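Local coordinates for protein glycerophosphodiester phosphodiesterase (Parabacteroides distasonis, PDB 3NO3) that belongs to the glycerophosphodiester phosphodiesterase family, folds as a TIM barrel and holds a magnesium ion at the mouth of that barrel, at residues F40-T45 against P83-Y88; A46-V51 against A117-Q122; Q87-A92 against I98-E103; G34-E39 against R132-S137. All blocks are in the same frame, centred on the assembly; numbering follows the deposited sequence. Where two conformers were deposited one is given.

Contact 1. Residues F40-T45 against P83-Y88; sequences FDVHLT and PTLEQY. With MG (magnesium ion), chain B.
The Phe40 ring lies against the Tyr88 ring, with CD2 of Tyr88 over one of its faces and shifted toward the rim. The closest approach is Phe40 CG to Tyr88 CE2, 3.6 Å, and CB of Phe40 also rests on that carbon. With the two planes at 49° and the centroids 5.0 Å apart, the pair is oblique. Phe40 reaches it with CG held between its own backbone N and carbonyl carbon (chi1 58°). Farther out on the same ring, CE1 meets Leu85 CD1 at 3.9 Å, the two side chains crossing at about a right angle, and that methyl also touches Val42 CG2 more loosely. Phe40 and Val42 thus present the outer side of strand 37-44 of the TIM barrel to the first turn of helix 85-94. A capping box starts this helix: Gln87 N donates to Thr84 OG1 at 3.0 Å, while Thr84 N donates back to Gln87 OE1 from above its carbonyl plane. Between Phe40 and Val42, Asp41 faces the interior, where its OD1 binds the magnesium ion at 2.1 Å and its OD2 accepts from a metal-bound water. One strand therefore divides its chemistry between two sides, with apolar carbon against the helix and a carboxylate at the metal, and no hydrogen bond directly joins strand and helix segments.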
loop_
_atom_site.group_PDB
_atom_site.type_symbol
_atom_site.label_atom_id
_atom_site.label_comp_id
_atom_site.label_asym_id
_atom_site.label_seq_id
_atom_site.Cartn_x
_atom_site.Cartn_y
_atom_site.Cartn_z
ATOM N N PHE A 40 -1.825 3.702 -0.534
ATOM C CA PHE A 40 -2.290 4.451 -1.682
ATOM C C PHE A 40 -1.734 3.868 -2.986
ATOM O O PHE A 40 -0.686 3.216 -2.972
ATOM C CB PHE A 40 -1.965 5.955 -1.478
ATOM C CG PHE A 40 -0.524 6.224 -1.266
ATOM C CD1 PHE A 40 0.312 6.465 -2.344
ATOM C CD2 PHE A 40 0.025 6.223 0.010
ATOM C CE1 PHE A 40 1.657 6.697 -2.134
ATOM C CE2 PHE A 40 1.368 6.459 0.208
ATOM C CZ PHE A 40 2.182 6.697 -0.874
ATOM N N ASP A 41 -2.458 4.114 -4.095
ATOM C CA ASP A 41 -2.168 3.514 -5.378
ATOM C C ASP A 41 -1.620 4.538 -6.365
ATOM O O ASP A 41 -2.164 5.633 -6.496
ATOM C CB ASP A 41 -3.433 2.897 -5.933
ATOM C CG ASP A 41 -4.073 1.967 -4.963
ATOM O OD1 ASP A 41 -3.421 0.958 -4.619
ATOM O OD2 ASP A 41 -5.234 2.174 -4.543
ATOM N N VAL A 42 -0.547 4.183 -7.057
ATOM C CA VAL A 42 0.190 5.141 -7.899
ATOM C C VAL A 42 0.289 4.659 -9.359
ATOM O O VAL A 42 0.628 3.507 -9.600
ATOM C CB VAL A 42 1.563 5.395 -7.323
ATOM C CG1 VAL A 42 2.357 6.459 -8.203
ATOM C CG2 VAL A 42 1.452 5.841 -5.833
ATOM N N HIS A 43 -0.024 5.559 -10.308
ATOM C CA HIS A 43 0.187 5.359 -11.749
ATOM C C HIS A 43 1.125 6.445 -12.307
ATOM O O HIS A 43 1.139 7.576 -11.817
ATOM C CB HIS A 43 -1.091 5.562 -12.528
ATOM C CG HIS A 43 -2.221 4.671 -12.163
ATOM N ND1 HIS A 43 -2.550 3.562 -12.905
ATOM C CD2 HIS A 43 -3.178 4.790 -11.211
ATOM C CE1 HIS A 43 -3.624 2.997 -12.383
ATOM N NE2 HIS A 43 -4.018 3.714 -11.347
ATOM N N LEU A 44 1.805 6.101 -13.381
ATOM C CA LEU A 44 2.589 6.963 -14.231
ATOM C C LEU A 44 1.741 7.320 -15.479
ATOM O O LEU A 44 1.317 6.424 -16.258
ATOM C CB LEU A 44 3.908 6.272 -14.642
ATOM C CG LEU A 44 5.000 7.165 -15.237
ATOM C CD1 LEU A 44 5.518 8.241 -14.217
ATOM C CD2 LEU A 44 6.179 6.263 -15.816
ATOM N N THR A 45 1.513 8.622 -15.678
ATOM C CA THR A 45 0.810 9.139 -16.860
ATOM C C THR A 45 1.724 8.986 -18.101
ATOM O O THR A 45 2.917 8.694 -17.961
ATOM C CB THR A 45 0.384 10.604 -16.690
ATOM O OG1 THR A 45 1.555 11.451 -16.680
ATOM C CG2 THR A 45 -0.507 10.826 -15.398
ATOM N N PRO A 83 -5.009 13.736 -6.991
ATOM C CA PRO A 83 -3.727 14.165 -6.421
ATOM C C PRO A 83 -2.539 13.760 -7.287
ATOM O O PRO A 83 -2.518 12.638 -7.825
ATOM C CB PRO A 83 -3.652 13.400 -5.085
ATOM C CG PRO A 83 -5.018 12.983 -4.775
ATOM C CD PRO A 83 -5.660 12.743 -6.124
ATOM N N THR A 84 -1.551 14.626 -7.393
ATOM C CA THR A 84 -0.229 14.175 -7.845
ATOM C C THR A 84 0.396 13.439 -6.674
ATOM O O THR A 84 0.047 13.679 -5.500
ATOM C CB THR A 84 0.686 15.309 -8.315
ATOM O OG1 THR A 84 0.933 16.202 -7.229
ATOM C CG2 THR A 84 0.054 16.109 -9.499
ATOM N N LEU A 85 1.334 12.551 -6.979
ATOM C CA LEU A 85 2.125 11.901 -5.947
ATOM C C LEU A 85 2.888 12.950 -5.162
ATOM O O LEU A 85 2.956 12.879 -3.931
ATOM C CB LEU A 85 3.113 10.881 -6.531
ATOM C CG LEU A 85 4.056 10.204 -5.492
ATOM C CD1 LEU A 85 3.188 9.418 -4.426
ATOM C CD2 LEU A 85 5.143 9.280 -6.225
ATOM N N GLU A 86 3.435 13.948 -5.854
ATOM C CA GLU A 86 4.110 15.029 -5.170
ATOM C C GLU A 86 3.241 15.690 -4.110
ATOM O O GLU A 86 3.725 15.931 -3.013
ATOM C CB GLU A 86 4.547 16.091 -6.161
ATOM C CG GLU A 86 5.343 17.253 -5.561
ATOM C CD GLU A 86 5.638 18.377 -6.554
ATOM O OE1 GLU A 86 4.812 18.616 -7.490
ATOM O OE2 GLU A 86 6.713 19.055 -6.360
ATOM N N GLN A 87 2.010 16.027 -4.465
ATOM C CA GLN A 87 1.063 16.595 -3.465
ATOM C C GLN A 87 0.816 15.651 -2.294
ATOM O O GLN A 87 0.711 16.074 -1.104
ATOM C CB GLN A 87 -0.282 16.910 -4.121
ATOM C CG GLN A 87 -0.234 18.155 -5.031
ATOM C CD GLN A 87 -1.322 18.211 -6.057
ATOM O OE1 GLN A 87 -2.248 17.380 -6.077
ATOM N NE2 GLN A 87 -1.250 19.223 -6.906
ATOM N N TYR A 88 0.690 14.370 -2.605
ATOM C CA TYR A 88 0.402 13.335 -1.587
ATOM C C TYR A 88 1.550 13.273 -0.617
ATOM O O TYR A 88 1.338 13.287 0.611
ATOM C CB TYR A 88 0.125 11.950 -2.230
ATOM C CG TYR A 88 -1.016 11.188 -1.582
ATOM C CD1 TYR A 88 -2.327 11.563 -1.811
ATOM C CD2 TYR A 88 -0.786 10.104 -0.740
ATOM C CE1 TYR A 88 -3.407 10.886 -1.225
ATOM C CE2 TYR A 88 -1.865 9.413 -0.163
ATOM C CZ TYR A 88 -3.161 9.807 -0.417
ATOM O OH TYR A 88 -4.214 9.149 0.207
HETATM MG MG MG B . -3.928 -0.726 -3.507
HETATM O O HOH W 1 -5.625 0.366 -2.751
HETATM O O HOH W 2 -5.248 -1.318 -5.085
#

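Contact 2. Residues A46-V51 against A117-Q122; sequences ADNVLV and ARLSVQ
Leu50 drives its CD1 methyl against the backbone of the helix, 3.6 Å from Leu119 O and nearly as close to Ser120 N. Its other methyl, CD2, sits 3.8 Å from Ser120 OG. Both methyls are sent to the helix by a CG that stands anti to the carbonyl carbon of Leu50, beside its backbone N (chi1 -69°). A second touch lies nearer the surface: Leu119 CD1 meets Asn48 CB at 3.8 Å, the two side chains crossing at about a right angle, and the amide carbon of Asn48 is only slightly farther from the same methyl. All of this joins the short strand 50-52, which pairs antiparallel with strand 37-44 as an addition to the parallel TIM barrel, to helix 110-126 on the barrel's outside. The polar groups at the interface are held by the helix itself. Ser120 OG bonds back to Ala116 O one turn earlier, so its contact with Leu50 is made by a hydroxyl already engaged. Asn48 OD1 accepts from Arg112 NH2, which ties the turn to the helix from its earlier end. Behind the first shell, Leu44 packs on both Leu50 and Leu119, and Val42 also backs Leu50. Thr45 OG1 bonds with both Asp47 OD1 and Val49 N within the turn that carries Asn48.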
loop_
_atom_site.group_PDB
_atom_site.type_symbol
_atom_site.label_atom_id
_atom_site.label_comp_id
_atom_site.label_asym_id
_atom_site.label_seq_id
_atom_site.Cartn_x
_atom_site.Cartn_y
_atom_site.Cartn_z
ATOM N N ALA A 46 1.140 9.150 -19.290
ATOM C CA ALA A 46 1.857 9.080 -20.571
ATOM C C ALA A 46 3.101 9.975 -20.600
ATOM O O ALA A 46 4.166 9.588 -21.131
ATOM C CB ALA A 46 0.898 9.468 -21.752
ATOM N N ASP A 47 2.931 11.170 -20.028
ATOM C CA ASP A 47 3.986 12.165 -19.874
ATOM C C ASP A 47 4.776 12.105 -18.561
ATOM O O ASP A 47 5.402 13.095 -18.170
ATOM C CB ASP A 47 3.439 13.596 -20.194
ATOM C CG ASP A 47 2.413 14.108 -19.212
ATOM O OD1 ASP A 47 1.688 13.320 -18.552
ATOM O OD2 ASP A 47 2.314 15.360 -19.089
ATOM N N ASN A 48 4.797 10.939 -17.919
ATOM C CA ASN A 48 5.677 10.616 -16.790
ATOM C C ASN A 48 5.431 11.440 -15.507
ATOM O O ASN A 48 6.347 11.703 -14.764
ATOM C CB ASN A 48 7.162 10.632 -17.180
ATOM C CG ASN A 48 7.522 9.578 -18.218
ATOM O OD1 ASN A 48 6.717 8.737 -18.594
ATOM N ND2 ASN A 48 8.769 9.617 -18.669
ATOM N N VAL A 49 4.168 11.779 -15.253
ATOM C CA VAL A 49 3.730 12.369 -13.994
ATOM C C VAL A 49 3.109 11.253 -13.150
ATOM O O VAL A 49 2.301 10.440 -13.642
ATOM C CB VAL A 49 2.752 13.521 -14.197
ATOM C CG1 VAL A 49 2.262 14.109 -12.815
ATOM C CG2 VAL A 49 3.358 14.627 -15.084
ATOM N N LEU A 50 3.527 11.176 -11.899
ATOM C CA LEU A 50 2.992 10.184 -10.979
ATOM C C LEU A 50 1.747 10.769 -10.308
ATOM O O LEU A 50 1.802 11.840 -9.752
ATOM C CB LEU A 50 4.067 9.783 -9.941
ATOM C CG LEU A 50 5.247 8.973 -10.535
ATOM C CD1 LEU A 50 6.409 9.032 -9.593
ATOM C CD2 LEU A 50 4.825 7.502 -10.794
ATOM N N VAL A 51 0.655 10.024 -10.339
ATOM C CA VAL A 51 -0.633 10.445 -9.740
ATOM C C VAL A 51 -1.162 9.319 -8.891
ATOM O O VAL A 51 -0.736 8.168 -9.061
ATOM C CB VAL A 51 -1.654 10.832 -10.832
ATOM C CG1 VAL A 51 -1.133 12.034 -11.676
ATOM C CG2 VAL A 51 -1.972 9.608 -11.779
ATOM N N ALA A 117 8.801 2.547 -11.505
ATOM C CA ALA A 117 9.474 2.301 -10.238
ATOM C C ALA A 117 10.683 3.239 -10.009
ATOM O O ALA A 117 10.826 3.785 -8.923
ATOM C CB ALA A 117 9.875 0.849 -10.113
ATOM N N ARG A 118 11.512 3.417 -11.018
ATOM C CA ARG A 118 12.609 4.384 -10.933
ATOM C C ARG A 118 12.099 5.794 -10.598
ATOM O O ARG A 118 12.623 6.442 -9.685
ATOM C CB ARG A 118 13.411 4.411 -12.239
ATOM C CG ARG A 118 14.674 5.301 -12.148
ATOM C CD ARG A 118 15.436 5.519 -13.444
ATOM N NE ARG A 118 14.581 6.151 -14.453
ATOM C CZ ARG A 118 13.944 5.522 -15.449
ATOM N NH1 ARG A 118 14.035 4.189 -15.654
ATOM N NH2 ARG A 118 13.189 6.248 -16.274
ATOM N N LEU A 119 11.067 6.260 -11.313
ATOM C CA LEU A 119 10.564 7.618 -11.087
ATOM C C LEU A 119 9.916 7.751 -9.705
ATOM O O LEU A 119 9.947 8.829 -9.097
ATOM C CB LEU A 119 9.636 8.091 -12.201
ATOM C CG LEU A 119 10.263 8.344 -13.577
ATOM C CD1 LEU A 119 9.160 8.525 -14.653
ATOM C CD2 LEU A 119 11.163 9.524 -13.621
ATOM N N SER A 120 9.288 6.669 -9.229
ATOM C CA SER A 120 8.713 6.614 -7.896
ATOM C C SER A 120 9.788 6.774 -6.827
ATOM O O SER A 120 9.677 7.637 -5.957
ATOM C CB SER A 120 7.968 5.295 -7.647
ATOM O OG SER A 120 6.779 5.201 -8.405
ATOM N N VAL A 121 10.878 6.030 -6.969
ATOM C CA VAL A 121 11.990 6.111 -6.028
ATOM C C VAL A 121 12.643 7.501 -6.021
ATOM O O VAL A 121 12.885 8.039 -4.947
ATOM C CB VAL A 121 13.076 5.033 -6.354
ATOM C CG1 VAL A 121 14.426 5.318 -5.596
ATOM C CG2 VAL A 121 12.468 3.638 -6.048
ATOM N N GLN A 122 12.777 8.112 -7.194
ATOM C CA GLN A 122 13.298 9.471 -7.329
ATOM C C GLN A 122 12.417 10.532 -6.637
ATOM O O GLN A 122 12.935 11.420 -5.950
ATOM C CB GLN A 122 13.525 9.806 -8.813
ATOM C CG GLN A 122 14.738 9.025 -9.390
ATOM C CD GLN A 122 14.940 9.198 -10.856
ATOM O OE1 GLN A 122 14.121 9.794 -11.552
ATOM N NE2 GLN A 122 16.062 8.677 -11.354
#

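Contact 3. Residues Q87-A92 against I98-E103; sequences QYLKRA and IRLIFE. With MG (magnesium ion), chain B.
Leu100 turns CG away from its carbonyl carbon and beside its backbone N (chi1 -56°), and the extended second torsion (chi2 -176°) carries the forked end out to helix 85-94. Both methyls meet Ala92 CB, CD1 at 3.6 Å and CD2 at 3.7 Å, so the small side chain sits against the fork of the leucine. From the preceding turn of the helix comes Leu89; its CB does not aim straight at the strand, but its CD2 arrives 4.0 Å from Leu100 CD1. One leucine of the strand therefore receives two residues of the helix, three positions apart and on the same flank. The helix and strand 99-104 are joined by a short connection, and the strand runs parallel to 37-44 and 133-137 in the wall of the TIM barrel. Phe102, the next residue on the outer side, packs against helix 110-126, whose Met123 and Val124 also touch Leu89. On the inner side, Glu103 reaches the magnesium ion with an extended chain and binds it through OE1 at 2.0 Å. Asp41 and Glu39 supply the other protein ligands. Across the helix-strand seam, Leu89, Ala92 and Leu100 meet only through carbon, which implies that shape and close packing, with no directional bond between the two segments, set how helix and strand sit together here.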
loop_
_atom_site.group_PDB
_atom_site.type_symbol
_atom_site.label_atom_id
_atom_site.label_comp_id
_atom_site.label_asym_id
_atom_site.label_seq_id
_atom_site.Cartn_x
_atom_site.Cartn_y
_atom_site.Cartn_z
ATOM N N GLN A 87 2.010 16.027 -4.465
ATOM C CA GLN A 87 1.063 16.595 -3.465
ATOM C C GLN A 87 0.816 15.651 -2.294
ATOM O O GLN A 87 0.711 16.074 -1.104
ATOM C CB GLN A 87 -0.282 16.910 -4.121
ATOM C CG GLN A 87 -0.234 18.155 -5.031
ATOM C CD GLN A 87 -1.322 18.211 -6.057
ATOM O OE1 GLN A 87 -2.248 17.380 -6.077
ATOM N NE2 GLN A 87 -1.250 19.223 -6.906
ATOM N N TYR A 88 0.690 14.370 -2.605
ATOM C CA TYR A 88 0.402 13.335 -1.587
ATOM C C TYR A 88 1.550 13.273 -0.617
ATOM O O TYR A 88 1.338 13.287 0.611
ATOM C CB TYR A 88 0.125 11.950 -2.230
ATOM C CG TYR A 88 -1.016 11.188 -1.582
ATOM C CD1 TYR A 88 -2.327 11.563 -1.811
ATOM C CD2 TYR A 88 -0.786 10.104 -0.740
ATOM C CE1 TYR A 88 -3.407 10.886 -1.225
ATOM C CE2 TYR A 88 -1.865 9.413 -0.163
ATOM C CZ TYR A 88 -3.161 9.807 -0.417
ATOM O OH TYR A 88 -4.214 9.149 0.207
ATOM N N LEU A 89 2.772 13.276 -1.161
ATOM C CA LEU A 89 3.977 13.253 -0.359
ATOM C C LEU A 89 4.257 14.548 0.392
ATOM O O LEU A 89 4.761 14.481 1.510
ATOM C CB LEU A 89 5.189 12.865 -1.233
ATOM C CG LEU A 89 5.017 11.457 -1.843
ATOM C CD1 LEU A 89 6.258 11.115 -2.643
ATOM C CD2 LEU A 89 4.673 10.350 -0.817
ATOM N N LYS A 90 3.922 15.708 -0.174
ATOM C CA LYS A 90 4.098 16.966 0.536
ATOM C C LYS A 90 3.230 16.941 1.807
ATOM O O LYS A 90 3.666 17.361 2.890
ATOM C CB LYS A 90 3.748 18.152 -0.380
ATOM C CG LYS A 90 3.845 19.567 0.229
ATOM C CD LYS A 90 3.721 20.663 -0.861
ATOM C CE LYS A 90 3.577 22.091 -0.310
ATOM N NZ LYS A 90 2.360 22.284 0.553
ATOM N N ARG A 91 2.003 16.437 1.688
ATOM C CA ARG A 91 1.111 16.349 2.866
ATOM C C ARG A 91 1.623 15.302 3.874
ATOM O O ARG A 91 1.684 15.570 5.071
ATOM C CB ARG A 91 -0.337 16.026 2.426
ATOM C CG ARG A 91 -1.403 16.076 3.570
ATOM C CD ARG A 91 -1.638 17.463 4.067
ATOM N NE ARG A 91 -2.383 17.528 5.318
ATOM C CZ ARG A 91 -1.859 17.510 6.552
ATOM N NH1 ARG A 91 -0.553 17.364 6.790
ATOM N NH2 ARG A 91 -2.680 17.617 7.594
ATOM N N ALA A 92 2.041 14.148 3.363
ATOM C CA ALA A 92 2.559 13.049 4.195
ATOM C C ALA A 92 3.790 13.434 4.973
ATOM O O ALA A 92 3.947 13.004 6.135
ATOM C CB ALA A 92 2.827 11.819 3.349
ATOM N N ILE A 98 3.119 8.332 10.583
ATOM C CA ILE A 98 2.530 7.307 9.735
ATOM C C ILE A 98 3.457 6.808 8.630
ATOM O O ILE A 98 4.207 7.563 8.042
ATOM C CB ILE A 98 1.163 7.776 9.217
ATOM C CG1 ILE A 98 0.272 6.590 8.821
ATOM C CG2 ILE A 98 1.288 8.802 8.107
ATOM C CD1 ILE A 98 -1.194 6.905 9.072
ATOM N N ARG A 99 3.417 5.500 8.439
ATOM C CA ARG A 99 4.149 4.797 7.414
ATOM C C ARG A 99 3.379 4.904 6.093
ATOM O O ARG A 99 2.148 4.814 6.091
ATOM C CB ARG A 99 4.229 3.333 7.812
ATOM C CG ARG A 99 5.308 2.580 7.177
ATOM C CD ARG A 99 6.591 2.839 7.905
ATOM N NE ARG A 99 7.629 2.131 7.199
ATOM C CZ ARG A 99 8.916 2.235 7.445
ATOM N NH1 ARG A 99 9.377 2.996 8.459
ATOM N NH2 ARG A 99 9.745 1.500 6.699
ATOM N N LEU A 100 4.099 5.088 4.989
ATOM C CA LEU A 100 3.502 5.249 3.673
ATOM C C LEU A 100 3.592 3.923 2.932
ATOM O O LEU A 100 4.677 3.449 2.665
ATOM C CB LEU A 100 4.196 6.398 2.940
ATOM C CG LEU A 100 4.180 7.739 3.715
ATOM C CD1 LEU A 100 4.796 8.790 2.858
ATOM C CD2 LEU A 100 2.702 8.153 4.111
ATOM N N ILE A 101 2.440 3.301 2.662
ATOM C CA ILE A 101 2.367 2.009 2.003
ATOM C C ILE A 101 2.011 2.276 0.531
ATOM O O ILE A 101 0.874 2.492 0.189
ATOM C CB ILE A 101 1.366 1.037 2.686
ATOM C CG1 ILE A 101 1.606 0.946 4.208
ATOM C CG2 ILE A 101 1.473 -0.328 2.050
ATOM C CD1 ILE A 101 3.017 0.533 4.657
ATOM N N PHE A 102 3.030 2.286 -0.326
ATOM C CA PHE A 102 2.992 2.841 -1.670
ATOM C C PHE A 102 2.769 1.662 -2.589
ATOM O O PHE A 102 3.690 0.872 -2.782
ATOM C CB PHE A 102 4.376 3.491 -1.890
ATOM C CG PHE A 102 4.598 4.252 -3.193
ATOM C CD1 PHE A 102 4.448 3.681 -4.470
ATOM C CD2 PHE A 102 5.114 5.539 -3.129
ATOM C CE1 PHE A 102 4.745 4.391 -5.610
ATOM C CE2 PHE A 102 5.401 6.257 -4.267
ATOM C CZ PHE A 102 5.212 5.699 -5.499
ATOM N N GLU A 103 1.557 1.520 -3.124
ATOM C CA GLU A 103 1.299 0.540 -4.167
ATOM C C GLU A 103 1.601 1.135 -5.548
ATOM O O GLU A 103 0.895 2.051 -5.989
ATOM C CB GLU A 103 -0.126 -0.022 -4.136
ATOM C CG GLU A 103 -0.278 -1.093 -5.219
ATOM C CD GLU A 103 -1.621 -1.820 -5.255
ATOM O OE1 GLU A 103 -2.413 -1.772 -4.285
ATOM O OE2 GLU A 103 -1.846 -2.508 -6.262
HETATM MG MG MG B . -3.928 -0.726 -3.507
HETATM O O HOH W 1 -5.625 0.366 -2.751
HETATM O O HOH W 2 -5.248 -1.318 -5.085
#

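Contact 4. Residues G34-E39 against R132-S137; sequences GAYGSE and RTDYIS. With MG (magnesium ion), chain B.
This is a sparse meeting on the inner side of the TIM barrel wall, over strand 99-104, between the two strands that flank it, 37-44 and 133-137. Near the metal, the CD1 methyl of Ile136 comes 4.0 Å from Glu39 OE2 and almost as near its CG, the side chains crossing at about a right angle. Glu39 is bent at chi2 (-98°), and this turns its carboxylate to the magnesium ion, bound by OE2 at 2.1 Å. Its OE1 accepts from a metal-bound water at 2.7 Å and also from Arg11 N, so both oxygens are engaged. At the other end Tyr36 and Asp134 do not bond directly; a water bridges them, 2.5 Å from Tyr36 OH, in the plane of its ring, and donating to Asp134 OD2 at 2.5 Å. Asp134 OD1 is in a salt bridge with Arg99 of the intervening strand. Behind the two strands lie helices 24-32, against Ser38, and 110-126, against Thr133 and Tyr135.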
loop_
_atom_site.group_PDB
_atom_site.type_symbol
_atom_site.label_atom_id
_atom_site.label_comp_id
_atom_site.label_asym_id
_atom_site.label_seq_id
_atom_site.Cartn_x
_atom_site.Cartn_y
_atom_site.Cartn_z
ATOM N N GLY A 34 -4.199 7.414 14.217
ATOM C CA GLY A 34 -2.991 6.723 14.621
ATOM C C GLY A 34 -2.791 5.349 14.016
ATOM O O GLY A 34 -2.238 4.469 14.654
ATOM N N ALA A 35 -3.250 5.140 12.788
ATOM C CA ALA A 35 -2.980 3.871 12.102
ATOM C C ALA A 35 -1.469 3.775 11.874
ATOM O O ALA A 35 -0.815 4.821 11.733
ATOM C CB ALA A 35 -3.768 3.797 10.783
ATOM N N TYR A 36 -0.930 2.549 11.884
ATOM C CA TYR A 36 0.467 2.315 11.539
ATOM C C TYR A 36 0.819 2.887 10.164
ATOM O O TYR A 36 1.827 3.590 9.998
ATOM C CB TYR A 36 0.813 0.808 11.548
ATOM C CG TYR A 36 2.236 0.536 11.065
ATOM C CD1 TYR A 36 3.317 0.748 11.915
ATOM C CD2 TYR A 36 2.498 0.123 9.754
ATOM C CE1 TYR A 36 4.618 0.541 11.486
ATOM C CE2 TYR A 36 3.811 -0.068 9.314
ATOM C CZ TYR A 36 4.844 0.127 10.182
ATOM O OH TYR A 36 6.138 -0.050 9.760
ATOM N N GLY A 37 -0.010 2.560 9.181
ATOM C CA GLY A 37 0.198 3.005 7.829
ATOM C C GLY A 37 -1.020 3.407 7.064
ATOM O O GLY A 37 -2.158 3.079 7.429
ATOM N N SER A 38 -0.756 4.166 6.002
ATOM C CA SER A 38 -1.761 4.592 5.038
ATOM C C SER A 38 -1.313 4.135 3.650
ATOM O O SER A 38 -0.231 4.513 3.181
ATOM C CB SER A 38 -1.947 6.107 5.070
ATOM O OG SER A 38 -3.239 6.471 4.569
ATOM N N GLU A 39 -2.157 3.322 3.007
ATOM C CA GLU A 39 -1.893 2.769 1.677
ATOM C C GLU A 39 -2.525 3.640 0.594
ATOM O O GLU A 39 -3.594 4.263 0.795
ATOM C CB GLU A 39 -2.390 1.327 1.607
ATOM C CG GLU A 39 -2.036 0.588 0.324
ATOM C CD GLU A 39 -3.130 0.537 -0.730
ATOM O OE1 GLU A 39 -4.226 1.149 -0.610
ATOM O OE2 GLU A 39 -2.929 -0.239 -1.717
ATOM N N ARG A 132 10.351 6.309 5.498
ATOM C CA ARG A 132 8.969 6.005 5.922
ATOM C C ARG A 132 8.100 5.391 4.827
ATOM O O ARG A 132 6.920 5.177 5.068
ATOM C CB ARG A 132 8.277 7.290 6.429
ATOM C CG ARG A 132 8.942 8.022 7.488
ATOM C CD ARG A 132 8.314 9.425 7.793
ATOM N NE ARG A 132 6.893 9.403 7.605
ATOM C CZ ARG A 132 6.115 10.466 7.421
ATOM N NH1 ARG A 132 6.554 11.742 7.509
ATOM N NH2 ARG A 132 4.844 10.216 7.205
ATOM N N THR A 133 8.671 5.045 3.667
ATOM C CA THR A 133 7.926 4.531 2.541
ATOM C C THR A 133 8.292 3.075 2.222
ATOM O O THR A 133 9.455 2.749 1.933
ATOM C CB THR A 133 8.150 5.425 1.279
ATOM O OG1 THR A 133 7.819 6.790 1.596
ATOM C CG2 THR A 133 7.321 4.950 0.108
ATOM N N ASP A 134 7.279 2.226 2.268
ATOM C CA ASP A 134 7.347 0.795 1.956
ATOM C C ASP A 134 6.624 0.585 0.628
ATOM O O ASP A 134 5.603 1.215 0.376
ATOM C CB ASP A 134 6.624 -0.026 3.036
ATOM C CG ASP A 134 7.210 0.128 4.426
ATOM O OD1 ASP A 134 8.297 0.745 4.641
ATOM O OD2 ASP A 134 6.548 -0.411 5.334
ATOM N N TYR A 135 7.161 -0.263 -0.250
ATOM C CA TYR A 135 6.584 -0.482 -1.569
ATOM C C TYR A 135 5.874 -1.835 -1.645
ATOM O O TYR A 135 6.335 -2.859 -1.055
ATOM C CB TYR A 135 7.697 -0.442 -2.642
ATOM C CG TYR A 135 8.428 0.870 -2.707
ATOM C CD1 TYR A 135 7.804 2.010 -3.230
ATOM C CD2 TYR A 135 9.732 0.986 -2.254
ATOM C CE1 TYR A 135 8.459 3.239 -3.301
ATOM C CE2 TYR A 135 10.414 2.250 -2.289
ATOM C CZ TYR A 135 9.750 3.375 -2.814
ATOM O OH TYR A 135 10.416 4.604 -2.914
ATOM N N ILE A 136 4.762 -1.840 -2.368
ATOM C CA ILE A 136 4.015 -3.056 -2.672
ATOM C C ILE A 136 3.595 -3.020 -4.138
ATOM O O ILE A 136 3.359 -1.939 -4.666
ATOM C CB ILE A 136 2.803 -3.244 -1.729
ATOM C CG1 ILE A 136 1.722 -2.156 -1.910
ATOM C CG2 ILE A 136 3.262 -3.246 -0.216
ATOM C CD1 ILE A 136 0.421 -2.351 -1.011
ATOM N N SER A 137 3.470 -4.165 -4.810
ATOM C CA SER A 137 2.966 -4.171 -6.196
ATOM C C SER A 137 2.501 -5.567 -6.587
ATOM O O SER A 137 3.080 -6.555 -6.144
ATOM C CB SER A 137 4.050 -3.707 -7.196
ATOM O OG SER A 137 3.560 -3.553 -8.505
HETATM MG MG MG B . -3.928 -0.726 -3.507
HETATM O O HOH W 3 7.138 -1.142 7.688
HETATM O O HOH W 1 -5.625 0.366 -2.751
HETATM O O HOH W 2 -5.248 -1.318 -5.085
#

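How the contacts relate
From the N terminus, the chain enters contact 4 at 34-39 and runs straight into contact 1 at 40-45, then contact 2 at 46-51. Contact 1 closes first, when 83-88 returns to strand 37-44; helix 85-94 carries on into contact 3, a short loop closed at 98-103. Contact 2 closes at 117-122, crossing contact 1 and enclosing contact 3. Contact 4 closes last, at 132-137, and encloses the other three. Contacts 1 and 3 set helix 85-94 against barrel strands 37-44 and 99-104; contact 2 sets helix 110-126 against the turn and short strand added beside 37-44; contact 4 lies inside the wall. The magnesium ion joins contacts 1, 3 and 4, each supplying one carboxylate.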